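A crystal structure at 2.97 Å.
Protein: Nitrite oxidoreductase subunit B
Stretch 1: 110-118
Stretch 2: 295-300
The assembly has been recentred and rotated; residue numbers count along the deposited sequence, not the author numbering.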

ATOM      1  N   THR A 110      -3.095  -5.394 -40.226  1.00 45.28           N
ATOM      2  CA  THR A 110      -2.820  -4.063 -40.754  1.00 42.55           C
ATOM      3  C   THR A 110      -3.879  -3.095 -40.252  1.00 51.07           C
ATOM      4  O   THR A 110      -5.074  -3.309 -40.472  1.00 55.83           O
ATOM      5  CB  THR A 110      -2.774  -4.063 -42.283  1.00 40.77           C
ATOM      6  OG1 THR A 110      -1.875  -5.084 -42.731  1.00 50.39           O
ATOM      7  CG2 THR A 110      -2.290  -2.714 -42.795  1.00 36.46           C
ATOM      8  N   TYR A 111      -3.436  -2.039 -39.578  1.00 45.50           N
ATOM      9  CA  TYR A 111      -4.312  -0.994 -39.063  1.00 43.44           C
ATOM     10  C   TYR A 111      -4.341   0.131 -40.090  1.00 45.64           C
ATOM     11  O   TYR A 111      -3.300   0.726 -40.390  1.00 54.53           O
ATOM     12  CB  TYR A 111      -3.802  -0.507 -37.704  1.00 45.11           C
ATOM     13  CG  TYR A 111      -4.522   0.672 -37.079  1.00 48.11           C
ATOM     14  CD1 TYR A 111      -5.818   0.552 -36.590  1.00 45.55           C
ATOM     15  CD2 TYR A 111      -3.882   1.898 -36.935  1.00 41.92           C
ATOM     16  CE1 TYR A 111      -6.465   1.629 -36.001  1.00 44.11           C
ATOM     17  CE2 TYR A 111      -4.518   2.977 -36.349  1.00 49.10           C
ATOM     18  CZ  TYR A 111      -5.807   2.838 -35.884  1.00 48.32           C
ATOM     19  OH  TYR A 111      -6.435   3.915 -35.302  1.00 47.01           O
ATOM     20  N   GLU A 112      -5.526   0.425 -40.622  1.00 40.05           N
ATOM     21  CA  GLU A 112      -5.673   1.421 -41.674  1.00 48.46           C
ATOM     22  C   GLU A 112      -6.116   2.771 -41.130  1.00 51.07           C
ATOM     23  O   GLU A 112      -6.485   3.655 -41.911  1.00 45.45           O
ATOM     24  CB  GLU A 112      -6.663   0.936 -42.737  0.65 54.21           C
ATOM     25  CG  GLU A 112      -6.493  -0.518 -43.161  0.62 53.67           C
ATOM     26  CD  GLU A 112      -5.403  -0.715 -44.202  0.58 61.96           C
ATOM     27  OE1 GLU A 112      -4.749   0.278 -44.584  1.00 64.75           O
ATOM     28  OE2 GLU A 112      -5.207  -1.868 -44.643  0.91 61.55           O
ATOM     29  N   GLY A 113      -6.077   2.951 -39.809  1.00 46.81           N
ATOM     30  CA  GLY A 113      -6.359   4.237 -39.214  1.00 49.38           C
ATOM     31  C   GLY A 113      -5.125   5.114 -39.147  1.00 50.67           C
ATOM     32  O   GLY A 113      -3.995   4.663 -39.329  1.00 54.89           O
ATOM     33  N   ASP A 114      -5.358   6.393 -38.874  1.00 46.02           N
ATOM     34  CA  ASP A 114      -4.290   7.382 -38.861  1.00 45.34           C
ATOM     35  C   ASP A 114      -3.634   7.463 -37.490  1.00 44.67           C
ATOM     36  O   ASP A 114      -4.311   7.471 -36.458  1.00 44.88           O
ATOM     37  CB  ASP A 114      -4.828   8.759 -39.253  1.00 43.27           C
ATOM     38  CG  ASP A 114      -5.415   8.783 -40.648  1.00 47.58           C
ATOM     39  OD1 ASP A 114      -5.064   7.901 -41.460  1.00 48.86           O
ATOM     40  OD2 ASP A 114      -6.230   9.685 -40.931  1.00 38.86           O
ATOM     41  N   THR A 115      -2.305   7.505 -37.491  1.00 46.77           N
ATOM     42  CA  THR A 115      -1.535   7.707 -36.277  1.00 37.39           C
ATOM     43  C   THR A 115      -1.575   9.179 -35.874  1.00 36.36           C
ATOM     44  O   THR A 115      -2.051  10.043 -36.618  1.00 36.21           O
ATOM     45  CB  THR A 115      -0.090   7.251 -36.470  1.00 34.07           C
ATOM     46  OG1 THR A 115       0.605   8.193 -37.298  1.00 34.87           O
ATOM     47  CG2 THR A 115      -0.051   5.885 -37.132  1.00 41.38           C
ATOM     48  N   ILE A 116      -1.078   9.463 -34.667  1.00 36.39           N
ATOM     49  CA  ILE A 116      -1.030  10.843 -34.192  1.00 33.52           C
ATOM     50  C   ILE A 116      -0.211  11.714 -35.136  1.00 34.51           C
ATOM     51  O   ILE A 116      -0.469  12.917 -35.267  1.00 33.48           O
ATOM     52  CB  ILE A 116      -0.482  10.899 -32.752  1.00 31.17           C
ATOM     53  CG1 ILE A 116       0.947  10.353 -32.693  1.00 28.42           C
ATOM     54  CG2 ILE A 116      -1.389  10.127 -31.808  1.00 29.17           C
ATOM     55  CD1 ILE A 116       1.695  10.743 -31.438  1.00 31.23           C
ATOM     56  N   PHE A 117       0.783  11.128 -35.808  1.00 27.98           N
ATOM     57  CA  PHE A 117       1.550  11.873 -36.799  1.00 33.29           C
ATOM     58  C   PHE A 117       0.729  12.114 -38.060  1.00 36.18           C
ATOM     59  O   PHE A 117       0.733  13.223 -38.610  1.00 36.86           O
ATOM     60  CB  PHE A 117       2.844  11.129 -37.126  1.00 31.91           C
ATOM     61  CG  PHE A 117       3.603  10.672 -35.913  1.00 28.04           C
ATOM     62  CD1 PHE A 117       4.383  11.562 -35.192  1.00 29.14           C
ATOM     63  CD2 PHE A 117       3.533   9.355 -35.491  1.00 28.85           C
ATOM     64  CE1 PHE A 117       5.081  11.145 -34.073  1.00 26.53           C
ATOM     65  CE2 PHE A 117       4.229   8.932 -34.374  1.00 28.14           C
ATOM     66  CZ  PHE A 117       5.003   9.828 -33.664  1.00 28.03           C
ATOM     67  N   GLU A 118       0.022  11.085 -38.534  1.00 31.82           N
ATOM     68  CA  GLU A 118      -0.731  11.204 -39.776  1.00 29.79           C
ATOM     69  C   GLU A 118      -2.002  12.028 -39.609  1.00 31.33           C
ATOM     70  O   GLU A 118      -2.439  12.678 -40.566  1.00 34.91           O
ATOM     71  CB  GLU A 118      -1.068   9.811 -40.314  1.00 36.34           C
ATOM     72  CG  GLU A 118       0.158   8.943 -40.557  1.00 42.69           C
ATOM     73  CD  GLU A 118      -0.190   7.486 -40.788  1.00 38.40           C
ATOM     74  OE1 GLU A 118      -1.372   7.118 -40.621  1.00 32.34           O
ATOM     75  OE2 GLU A 118       0.723   6.706 -41.134  1.00 44.17           O
ATOM     76  N   PRO A 295      -1.239   0.607 -29.743  1.00 37.44           N
ATOM     77  CA  PRO A 295      -0.480   0.771 -30.988  1.00 38.04           C
ATOM     78  C   PRO A 295      -1.149   1.715 -31.959  1.00 37.54           C
ATOM     79  O   PRO A 295      -0.514   2.113 -32.943  1.00 35.61           O
ATOM     80  CB  PRO A 295      -0.405  -0.653 -31.550  1.00 30.76           C
ATOM     81  CG  PRO A 295      -1.615  -1.330 -30.996  1.00 36.22           C
ATOM     82  CD  PRO A 295      -1.843  -0.734 -29.631  1.00 34.38           C
ATOM     83  N   GLN A 296      -2.409   2.083 -31.715  1.00 36.44           N
ATOM     84  CA  GLN A 296      -3.101   3.073 -32.540  1.00 35.76           C
ATOM     85  C   GLN A 296      -2.311   4.362 -32.666  1.00 40.70           C
ATOM     86  O   GLN A 296      -2.305   4.985 -33.736  1.00 39.97           O
ATOM     87  CB  GLN A 296      -4.461   3.392 -31.925  1.00 37.48           C
ATOM     88  CG  GLN A 296      -5.421   2.233 -31.787  1.00 45.12           C
ATOM     89  CD  GLN A 296      -5.410   1.634 -30.395  1.00 48.80           C
ATOM     90  OE1 GLN A 296      -5.253   2.346 -29.413  1.00 52.64           O
ATOM     91  NE2 GLN A 296      -5.569   0.312 -30.307  1.00 47.97           N
ATOM     92  N   PHE A 297      -1.630   4.760 -31.590  1.00 38.95           N
ATOM     93  CA  PHE A 297      -0.893   6.018 -31.582  1.00 34.04           C
ATOM     94  C   PHE A 297       0.224   6.049 -32.622  1.00 38.95           C
ATOM     95  O   PHE A 297       0.527   7.117 -33.171  1.00 38.81           O
ATOM     96  CB  PHE A 297      -0.355   6.276 -30.178  1.00 38.44           C
ATOM     97  CG  PHE A 297      -1.440   6.459 -29.143  1.00 33.17           C
ATOM     98  CD1 PHE A 297      -2.711   6.869 -29.517  1.00 34.86           C
ATOM     99  CD2 PHE A 297      -1.192   6.214 -27.804  1.00 35.72           C
ATOM    100  CE1 PHE A 297      -3.707   7.038 -28.576  1.00 35.58           C
ATOM    101  CE2 PHE A 297      -2.183   6.384 -26.855  1.00 35.65           C
ATOM    102  CZ  PHE A 297      -3.446   6.796 -27.245  1.00 36.26           C
ATOM    103  N   GLY A 298       0.844   4.908 -32.904  1.00 37.55           N
ATOM    104  CA  GLY A 298       1.855   4.846 -33.936  1.00 29.27           C
ATOM    105  C   GLY A 298       3.274   5.090 -33.477  1.00 37.18           C
ATOM    106  O   GLY A 298       4.120   5.457 -34.296  1.00 42.20           O
ATOM    107  N   THR A 299       3.564   4.949 -32.190  1.00 42.30           N
ATOM    108  CA  THR A 299       4.924   5.173 -31.725  1.00 39.39           C
ATOM    109  C   THR A 299       5.756   3.897 -31.663  1.00 40.07           C
ATOM    110  O   THR A 299       6.980   3.988 -31.526  1.00 41.62           O
ATOM    111  CB  THR A 299       4.913   5.839 -30.347  1.00 36.06           C
ATOM    112  OG1 THR A 299       4.527   4.883 -29.353  1.00 35.08           O
ATOM    113  CG2 THR A 299       3.945   7.011 -30.326  1.00 33.90           C
ATOM    114  N   GLU A 300       5.132   2.725 -31.816  1.00 32.61           N
ATOM    115  CA  GLU A 300       5.751   1.429 -31.555  1.00 34.73           C
ATOM    116  C   GLU A 300       6.264   1.359 -30.119  1.00 36.97           C
ATOM    117  O   GLU A 300       7.482   1.408 -29.891  1.00 31.63           O
ATOM    118  CB  GLU A 300       6.887   1.134 -32.540  1.00 36.18           C
ATOM    119  CG  GLU A 300       7.085  -0.356 -32.805  1.00 35.99           C
ATOM    120  CD  GLU A 300       7.961  -0.643 -34.008  1.00 33.60           C
ATOM    121  OE1 GLU A 300       7.457  -0.544 -35.145  1.00 33.89           O
ATOM    122  OE2 GLU A 300       9.146  -0.989 -33.814  1.00 34.29           O
TER

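Two short segments of one chain, at least 180 residues apart in sequence wherever they touch, meet here where the start of a helix abuts the end of a 3-10 turn. The first stretch leaves a strand at Tyr111, crosses a loop and enters a helix at Ile116. The second runs as a 3-10 segment from Pro295 to Phe297 and then opens into a loop. The CA atoms of the two stretches come nearest at Thr115 and Gly298, 5.0 Å apart, a spacing that leaves little room for anything between them.

One hydrogen bond joins the stretches, and it is made entirely of backbone: Ile116 N donates to Phe297 O over 3.2 Å, with a nearly straight angle of 164°. The choice of donor is instructive. Amides in the first turn of a helix have no carbonyl of an earlier turn to bind, so they must find acceptors elsewhere, and here a carbonyl from a distant part of the chain serves one of them. Behind that carbonyl, the 3-10 segment is closed by a weak bond from Gly298 N to Pro295 O, 3.1 Å long.

The neighbouring amides are supplied locally. Thr115, at the N-cap position, adopts the p rotamer and turns OG1 back to accept from Glu118 N at 3.2 Å and, weakly, from Phe117 N at 3.3 Å. Glu118 returns the favour, its OE1 accepting from Thr115 N at 3.3 Å, so that cap and helix residue hold each other in a reciprocal pair. The helix start is thus satisfied partly from within and partly across the contact.

Gly298 explains how the backbones can come so close. An ideal CB on it would point toward the first stretch and lie 2.6 Å from Thr115 CB, a clash. Its phi/psi of 91/20 would also jam such a CB against the carbonyl O of Phe297, so conformation and packing independently favour glycine. In the space left free, Thr115 CG2 rests 3.9 Å from Gly298 CA, while Thr115 CB approaches Phe297 O to 3.4 Å.

Around the backbone bond, side chains make ordinary van der Waals contacts. Ile116 sets CG2 4.2 Å from CD1 of the Phe297 ring, an apolar contact beside the hydrogen bond of the same two residues, and its CD1 reaches 4.5 Å from Thr299 CG2. Phe117 leaves its CA sideways, but its ring end comes nearer: CE2 lies 3.5 Å from Gly298 O, which sits at the ring edge, near the ring plane. That position suits a carbonyl oxygen, since the ring hydrogens carry slight positive charge. Tyr111, whose CA-to-CB bond points toward the second stretch, extends its t rotamer until OH is 3.9 Å from Gln296 CB.

The design rule is economical: with 329 Å² buried over both sides, one well-aligned backbone bond, a self-contained cap and a glycine at the closest CA approach organise the contact, and modest apolar packing surrounds them.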